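Low molecular weight protein-tyrosine-phosphatase PtpA (Staphylococcus aureus, PDB 3ROF) catalyses the hydrolysis of phosphotyrosine in proteins to tyrosine and phosphate, and probably serves as a secreted effector that counteracts host defences during infection. Local coordinates at residues V12-I17 with R44-W49; E57-I62 with N130-V135; M90-V95 with L109-E114. All coordinates share one frame; numbering follows the deposited sequence.

Contact 1. Residues V12-I17 with R44-W49. With PO4 (phosphate ion), chain C; PO4 (phosphate ion), chain D.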
# COMPACT_ATOMS: atom_id res chain seq x y z
N VAL A 12 -0.29 -2.71 2.39
CA VAL A 12 -0.76 -3.29 3.66
C VAL A 12 0.06 -2.76 4.80
O VAL A 12 1.30 -2.77 4.78
CB VAL A 12 -0.69 -4.83 3.67
CG1 VAL A 12 -1.24 -5.38 4.96
CG2 VAL A 12 -1.47 -5.41 2.49
N CYS A 13 -0.63 -2.24 5.81
CA CYS A 13 -0.02 -1.75 7.04
C CYS A 13 -0.77 -2.38 8.21
O CYS A 13 -1.37 -3.43 8.04
CB CYS A 13 0.03 -0.20 7.08
SG CYS A 13 -1.59 0.61 6.99
N LEU A 14 -0.69 -1.78 9.40
CA LEU A 14 -1.38 -2.36 10.57
C LEU A 14 -2.82 -1.88 10.63
O LEU A 14 -3.77 -2.67 10.67
CB LEU A 14 -0.62 -1.99 11.84
CG LEU A 14 -1.31 -2.48 13.13
CD1 LEU A 14 -1.43 -3.99 13.16
CD2 LEU A 14 -0.58 -1.98 14.35
N GLY A 15 -2.99 -0.56 10.66
CA GLY A 15 -4.30 0.02 10.88
C GLY A 15 -5.12 0.32 9.64
O GLY A 15 -6.33 0.55 9.73
N ASN A 16 -4.46 0.36 8.48
CA ASN A 16 -5.09 0.84 7.26
C ASN A 16 -5.72 2.24 7.48
O ASN A 16 -6.77 2.51 6.92
CB ASN A 16 -6.11 -0.14 6.67
CG ASN A 16 -6.53 0.17 5.24
OD1 ASN A 16 -7.69 -0.09 4.89
ND2 ASN A 16 -5.63 0.67 4.39
N ILE A 17 -5.02 3.08 8.24
CA ILE A 17 -5.40 4.47 8.40
C ILE A 17 -4.28 5.44 8.05
O ILE A 17 -4.60 6.57 7.66
CB ILE A 17 -6.02 4.76 9.80
CG1 ILE A 17 -5.12 4.28 10.94
CG2 ILE A 17 -7.40 4.17 9.89
CD1 ILE A 17 -5.49 4.87 12.28
N ARG A 44 -5.11 -2.58 2.78
CA ARG A 44 -5.64 -3.34 3.89
C ARG A 44 -4.78 -3.04 5.11
O ARG A 44 -3.61 -2.66 4.99
CB ARG A 44 -5.57 -4.84 3.60
CG ARG A 44 -6.39 -5.38 2.45
CD ARG A 44 -7.86 -5.25 2.73
NE ARG A 44 -8.70 -5.96 1.75
CZ ARG A 44 -9.15 -5.42 0.63
NH1 ARG A 44 -8.80 -4.19 0.28
NH2 ARG A 44 -9.91 -6.15 -0.18
N GLY A 45 -5.36 -3.36 6.27
CA GLY A 45 -4.66 -3.31 7.53
C GLY A 45 -4.78 -4.67 8.22
O GLY A 45 -5.87 -5.20 8.32
N THR A 46 -3.66 -5.23 8.65
CA THR A 46 -3.74 -6.53 9.31
C THR A 46 -4.52 -6.47 10.61
O THR A 46 -5.07 -7.48 11.04
CB THR A 46 -2.36 -7.09 9.58
OG1 THR A 46 -1.68 -6.28 10.53
CG2 THR A 46 -1.53 -7.21 8.32
N GLY A 47 -4.51 -5.31 11.25
CA GLY A 47 -5.11 -5.13 12.56
C GLY A 47 -6.17 -4.08 12.65
O GLY A 47 -6.48 -3.64 13.75
N SER A 48 -6.81 -3.71 11.57
CA SER A 48 -7.86 -2.71 11.62
C SER A 48 -9.01 -3.20 12.47
O SER A 48 -9.58 -4.24 12.18
CB SER A 48 -8.39 -2.44 10.22
OG SER A 48 -7.37 -2.05 9.35
N TRP A 49 -9.39 -2.44 13.49
CA TRP A 49 -10.52 -2.81 14.32
C TRP A 49 -11.78 -2.08 13.87
O TRP A 49 -12.76 -2.70 13.47
CB TRP A 49 -10.23 -2.63 15.82
CG TRP A 49 -11.39 -3.17 16.60
CD1 TRP A 49 -12.30 -2.43 17.30
CD2 TRP A 49 -11.80 -4.54 16.72
NE1 TRP A 49 -13.26 -3.27 17.81
CE2 TRP A 49 -12.98 -4.56 17.48
CE3 TRP A 49 -11.29 -5.74 16.23
CZ2 TRP A 49 -13.66 -5.75 17.79
CZ3 TRP A 49 -11.97 -6.91 16.54
CH2 TRP A 49 -13.14 -6.90 17.31
P PO4 C . -0.98 2.49 9.99
O1 PO4 C . -0.00 3.05 8.99
O2 PO4 C . -0.64 1.07 10.39
O3 PO4 C . -0.92 3.40 11.26
O4 PO4 C . -2.40 2.62 9.51
P PO4 D . -11.55 -3.50 -2.42
O1 PO4 D . -12.01 -3.19 -3.83
O2 PO4 D . -11.88 -4.93 -2.11
O3 PO4 D . -10.05 -3.42 -2.24
O4 PO4 D . -12.25 -2.66 -1.39

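Contact 2. Residues E57-I62 with N130-V135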
# COMPACT_ATOMS: atom_id res chain seq x y z
N GLU A 57 -6.11 11.74 10.12
CA GLU A 57 -5.95 13.16 9.82
C GLU A 57 -4.62 13.47 9.18
O GLU A 57 -4.57 14.27 8.23
CB GLU A 57 -6.13 13.98 11.12
CG GLU A 57 -5.74 15.41 11.02
CD GLU A 57 -6.03 16.22 12.26
OE1 GLU A 57 -7.05 15.97 12.94
OE2 GLU A 57 -5.26 17.16 12.52
N GLY A 58 -3.53 12.91 9.68
CA GLY A 58 -2.22 13.23 9.10
C GLY A 58 -2.08 12.82 7.65
O GLY A 58 -1.40 13.50 6.87
N THR A 59 -2.68 11.67 7.28
CA THR A 59 -2.65 11.22 5.90
C THR A 59 -3.57 12.08 5.05
O THR A 59 -3.19 12.50 3.96
CB THR A 59 -2.98 9.74 5.80
OG1 THR A 59 -1.84 9.04 6.32
CG2 THR A 59 -3.28 9.32 4.38
N GLN A 60 -4.76 12.41 5.54
CA GLN A 60 -5.64 13.29 4.78
C GLN A 60 -4.96 14.64 4.53
O GLN A 60 -5.05 15.18 3.43
CB GLN A 60 -6.95 13.52 5.53
CG GLN A 60 -7.78 12.26 5.68
CD GLN A 60 -9.19 12.53 6.14
OE1 GLN A 60 -9.80 13.53 5.75
NE2 GLN A 60 -9.72 11.66 7.00
N LYS A 61 -4.27 15.18 5.54
CA LYS A 61 -3.65 16.47 5.37
C LYS A 61 -2.56 16.43 4.30
O LYS A 61 -2.46 17.36 3.49
CB LYS A 61 -3.06 16.97 6.69
CG LYS A 61 -4.11 17.47 7.65
CD LYS A 61 -3.49 17.86 9.01
CE LYS A 61 -4.49 18.53 9.92
NZ LYS A 61 -3.80 19.01 11.15
N ILE A 62 -1.72 15.40 4.30
CA ILE A 62 -0.65 15.28 3.30
C ILE A 62 -1.24 15.13 1.93
O ILE A 62 -0.75 15.76 0.99
CB ILE A 62 0.19 13.98 3.53
CG1 ILE A 62 1.12 14.15 4.71
CG2 ILE A 62 0.99 13.57 2.27
CD1 ILE A 62 2.33 15.02 4.39
N ASN A 130 3.90 10.66 14.18
CA ASN A 130 3.32 11.84 13.55
C ASN A 130 4.13 12.33 12.33
O ASN A 130 3.87 13.41 11.83
CB ASN A 130 3.08 13.01 14.51
CG ASN A 130 1.86 13.82 14.13
OD1 ASN A 130 0.82 13.26 13.78
ND2 ASN A 130 1.97 15.14 14.21
N ASN A 131 5.06 11.51 11.83
CA ASN A 131 5.91 11.94 10.73
C ASN A 131 5.29 11.56 9.38
O ASN A 131 5.83 10.75 8.61
CB ASN A 131 7.31 11.35 10.88
CG ASN A 131 8.27 11.92 9.88
OD1 ASN A 131 7.97 12.89 9.20
ND2 ASN A 131 9.43 11.29 9.76
N PHE A 132 4.16 12.18 9.07
CA PHE A 132 3.48 11.87 7.83
C PHE A 132 4.27 12.33 6.62
O PHE A 132 4.22 11.67 5.57
CB PHE A 132 2.06 12.46 7.87
CG PHE A 132 1.18 11.71 8.81
CD1 PHE A 132 0.43 10.63 8.39
CD2 PHE A 132 1.11 12.06 10.17
CE1 PHE A 132 -0.36 9.92 9.28
CE2 PHE A 132 0.30 11.34 11.05
CZ PHE A 132 -0.42 10.25 10.61
N GLU A 133 5.01 13.43 6.75
CA GLU A 133 5.85 13.89 5.65
C GLU A 133 6.93 12.87 5.30
O GLU A 133 7.23 12.64 4.13
CB GLU A 133 6.45 15.26 5.95
CG GLU A 133 7.17 15.81 4.74
CD GLU A 133 7.68 17.22 4.97
OE1 GLU A 133 7.08 17.91 5.84
OE2 GLU A 133 8.66 17.62 4.30
N GLY A 134 7.51 12.25 6.32
CA GLY A 134 8.52 11.24 6.08
C GLY A 134 7.96 10.05 5.34
O GLY A 134 8.61 9.47 4.47
N VAL A 135 6.74 9.65 5.68
CA VAL A 135 6.08 8.54 4.99
C VAL A 135 5.83 8.90 3.53
O VAL A 135 6.08 8.11 2.62
CB VAL A 135 4.79 8.14 5.73
CG1 VAL A 135 4.02 7.12 4.89
CG2 VAL A 135 5.11 7.60 7.13

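Contact 3. Residues M90-V95 with L109-E114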
# COMPACT_ATOMS: atom_id res chain seq x y z
N MET A 90 4.38 -2.41 4.64
CA MET A 90 5.18 -1.29 5.10
C MET A 90 6.37 -1.68 5.97
O MET A 90 7.45 -1.08 5.81
CB MET A 90 4.28 -0.29 5.82
CG MET A 90 3.20 0.26 4.91
SD MET A 90 3.92 1.30 3.61
CE MET A 90 2.62 1.25 2.42
N ASP A 91 6.20 -2.62 6.88
CA ASP A 91 7.25 -2.98 7.80
C ASP A 91 7.25 -4.50 8.03
O ASP A 91 6.43 -5.25 7.48
CB ASP A 91 7.15 -2.15 9.12
CG ASP A 91 5.95 -2.51 9.99
OD1 ASP A 91 5.52 -3.66 9.94
OD2 ASP A 91 5.46 -1.59 10.72
N GLN A 92 8.26 -4.97 8.77
CA GLN A 92 8.43 -6.40 8.95
C GLN A 92 7.26 -7.02 9.67
O GLN A 92 6.87 -8.16 9.36
CB GLN A 92 9.70 -6.68 9.74
CG GLN A 92 10.02 -8.16 9.84
CD GLN A 92 10.25 -8.80 8.46
OE1 GLN A 92 10.93 -8.22 7.61
NE2 GLN A 92 9.70 -9.99 8.25
N SER A 93 6.69 -6.33 10.66
CA SER A 93 5.53 -6.91 11.36
C SER A 93 4.39 -7.12 10.39
O SER A 93 3.65 -8.09 10.52
CB SER A 93 5.12 -6.04 12.55
OG SER A 93 4.49 -4.81 12.17
N ASN A 94 4.23 -6.21 9.44
CA ASN A 94 3.19 -6.39 8.45
C ASN A 94 3.42 -7.66 7.59
O ASN A 94 2.48 -8.45 7.37
CB ASN A 94 3.12 -5.19 7.51
CG ASN A 94 2.93 -3.84 8.17
OD1 ASN A 94 3.39 -2.84 7.58
ND2 ASN A 94 2.22 -3.75 9.28
N VAL A 95 4.66 -7.86 7.13
CA VAL A 95 5.03 -9.06 6.37
C VAL A 95 4.68 -10.30 7.19
O VAL A 95 4.02 -11.24 6.72
CB VAL A 95 6.51 -9.05 6.00
CG1 VAL A 95 6.93 -10.42 5.46
CG2 VAL A 95 6.80 -7.94 4.99
N LEU A 109 4.79 -10.85 -2.51
CA LEU A 109 4.82 -10.02 -1.30
C LEU A 109 6.17 -9.33 -1.18
O LEU A 109 7.22 -9.99 -1.19
CB LEU A 109 4.56 -10.92 -0.10
CG LEU A 109 4.63 -10.29 1.30
CD1 LEU A 109 3.65 -9.16 1.47
CD2 LEU A 109 4.39 -11.35 2.33
N PHE A 110 6.15 -8.01 -1.06
CA PHE A 110 7.35 -7.16 -0.96
C PHE A 110 7.14 -6.19 0.18
O PHE A 110 6.01 -5.95 0.58
CB PHE A 110 7.54 -6.34 -2.22
CG PHE A 110 7.75 -7.14 -3.44
CD1 PHE A 110 8.99 -7.69 -3.70
CD2 PHE A 110 6.76 -7.31 -4.38
CE1 PHE A 110 9.22 -8.42 -4.86
CE2 PHE A 110 6.99 -8.07 -5.56
CZ PHE A 110 8.22 -8.60 -5.77
N LYS A 111 8.23 -5.57 0.64
CA LYS A 111 8.16 -4.33 1.41
C LYS A 111 8.30 -3.15 0.46
O LYS A 111 9.05 -3.21 -0.50
CB LYS A 111 9.26 -4.27 2.46
CG LYS A 111 9.06 -5.23 3.59
CD LYS A 111 10.26 -5.06 4.62
CE LYS A 111 10.23 -6.02 5.77
NZ LYS A 111 11.45 -5.76 6.57
N LEU A 112 7.59 -2.07 0.77
CA LEU A 112 7.62 -0.85 -0.03
C LEU A 112 9.04 -0.43 -0.35
O LEU A 112 9.35 -0.07 -1.51
CB LEU A 112 6.91 0.26 0.69
CG LEU A 112 6.87 1.61 -0.05
CD1 LEU A 112 5.92 1.58 -1.20
CD2 LEU A 112 6.49 2.75 0.89
N LEU A 113 9.91 -0.40 0.66
CA LEU A 113 11.24 0.20 0.47
C LEU A 113 12.22 -0.71 -0.29
O LEU A 113 13.34 -0.28 -0.57
CB LEU A 113 11.78 0.69 1.82
CG LEU A 113 10.99 1.88 2.38
CD1 LEU A 113 11.53 2.22 3.77
CD2 LEU A 113 11.07 3.13 1.49
N GLU A 114 11.78 -1.91 -0.65
CA GLU A 114 12.57 -2.71 -1.60
C GLU A 114 12.65 -2.02 -2.97
O GLU A 114 13.58 -2.29 -3.74
CB GLU A 114 11.99 -4.11 -1.77
CG GLU A 114 12.10 -4.95 -0.57
CD GLU A 114 11.67 -6.36 -0.86
OE1 GLU A 114 12.44 -7.09 -1.54
OE2 GLU A 114 10.58 -6.74 -0.46
O HOH W 1 9.21 -0.88 3.53

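Contact 1. Residues V12-I17 with R44-W49
Arg-44 O accepts a hydrogen bond from Cys-13 N (3.1 Å), while the CA-H of Val-12 points at the same oxygen. The guanidinium of Arg-44 reaches the other way and presents its edge to a phosphate ion (chain D), also bonded by His-42, with NH1 donating to phosphate O3 at 2.9 Å and NH2 to O2; NE pairs with Asp-82. At Gly-45, which has no side chain, Asn-16 lies over the backbone: CB of Asn-16 is 3.3 Å from Gly-45 N. Anti to the Asn-16 N (chi1 -166°), CG lies beside the Arg-44 carbonyl carbon; ND2 bonds Ser-20 and Ser-43, and OD1 accepts from Glu-76 N. Strand 7-13 here gives way to the P-loop beside the end of its parallel neighbour 39-45 in a beta-alpha-beta unit, the CX5R signature running from Cys-13, by similarity the nucleophile, to Arg-19. Gly-15 N donates to O2 of the chain C phosphate at 2.9 Å and Ile-17 N to O4; Cys-18 N and Arg-19 NE complete that site. Thr-46 continues the ladder, its N donating to Cys-13 O at 3.0 Å. The side chain of Thr-46 crosses those of Val-12 and Leu-14 at about a right angle, with CG2 3.8 Å from Val-12 CG1 and OG1 near Leu-14 CD1. Gly-47 N sits on a lone pair of Leu-14 O at 2.8 Å, while Leu-14 N, weakly, and Gly-15 N bond the phosphate. Ser-48 OG donates a weak bond of 2.8 Å to Gly-15 O.

Contact 2. Residues E57-I62 with N130-V135
Helix 57-65 meets the first turn of helix 132-153 through a glycine-aromatic contact, in which Phe-132 lays its ring on the backbone of Gly-58. Gly-58 CA stands 3.5 Å from the ring centroid and only 3° off the ring normal, so the CH-pi interaction is centred on the face. The ring reaches the helix backbone because Gly-58 has no side chain at that point. Gly-58 C approaches the same ring above CD1, at 3.4 Å. CB of Phe-132 points toward helix 57-65, and chi1 of -72° sets CG beside the backbone N of Phe-132, close to Gly-58 C.

At the CD1-CE1 edge of the ring, somewhat to the Gly-58 side of its plane, Thr-59 OG1 comes to 3.4 Å from Phe-132 CE1. The polar partner of that hydroxyl is the carbonyl of Cys-18, in the phosphate-binding loop. Ile-62, one turn after Gly-58, completes the interface: its CG1 lies 3.7 Å from Phe-132 CB, and its CD1 reaches across to the backbone N of Glu-133 at 3.9 Å.

The helix carrying Phe-132 is capped just before the aromatic residue. Asn-131, at the N-cap, accepts Gly-134 N with OD1 at 3.0 Å, the donor standing well above the carbonyl plane, 60° out of it. The ring of His-56 meets that of Phe-132, and Met-22 of helix 19-33 touches the side chains of Phe-132, Ile-62 and Thr-59.

Across this interface the two segments are joined by apolar and CH-pi contacts; the polar bonds lie within each segment or run to other parts of the chain. The fit therefore depends on shape, a flat ring on a bare helix backbone.

Contact 3. Residues M90-V95 with L109-E114
Lys-111 stretches from its strand to Gln-92, where NZ donates to OE1 at 2.7 Å, tilted 23° from the carbonyl plane. The contact closes a beta-alpha-beta unit, the start of helix 92-101 lying against strand 108-111, which follows it. The aliphatic part of Lys-111 passes Val-95 at about a right angle, its CG 3.8 Å from Val-95 CG2; the other branch of the valine, CG1, faces Leu-109 CD2 at 4.1 Å. Deeper in, Met-90 SD packs on Leu-112 CD2 at 4.0 Å; a bend at chi2 (-68°) turns SD back toward Leu-112 although CB points away.

In the next shell Asp-122 pairs with Lys-111 NZ and also accepts Gln-92 N, so one carboxylate positions both partners of the polar bond. Asp-91 and Asn-94 form a capping box at the helix start: Asp-91 OD1 is gripped twice, by Asn-94 N at 2.9 Å and by Ser-93 OG, and Asn-94 OD1 takes Asp-91 N from above the Asn-94 side-chain carbonyl plane. The other oxygen, Asp-91 OD2, makes a salt bridge with Arg-19, an active-site residue by similarity. A water joins the two segments, donating to Met-90 O at 2.9 Å and accepting from Leu-113 N at 3.0 Å.

In the fold
Contacts 1 and 3 reach the same parallel sheet, their centres 13 Å apart, and meet where Val-12 O probably accepts a hydrogen bond from Met-90 N at 3.1 Å. Contact 2 lies farther out, its centre 16 Å from that of contact 1, and touches it where Thr-59 OG1 packs 3.9 Å from Ile-17 O. Contacts 2 and 3 do not touch; their nearest atoms are about 6 Å apart. Contact 1 holds the phosphate-binding loop with the probable nucleophile, and contacts 2 and 3 lie near it: the Met-90 side chain is about 6 Å from the chain C phosphate, and that of Phe-132 about 7 Å from the side chain of Asp-125, the probable proton donor.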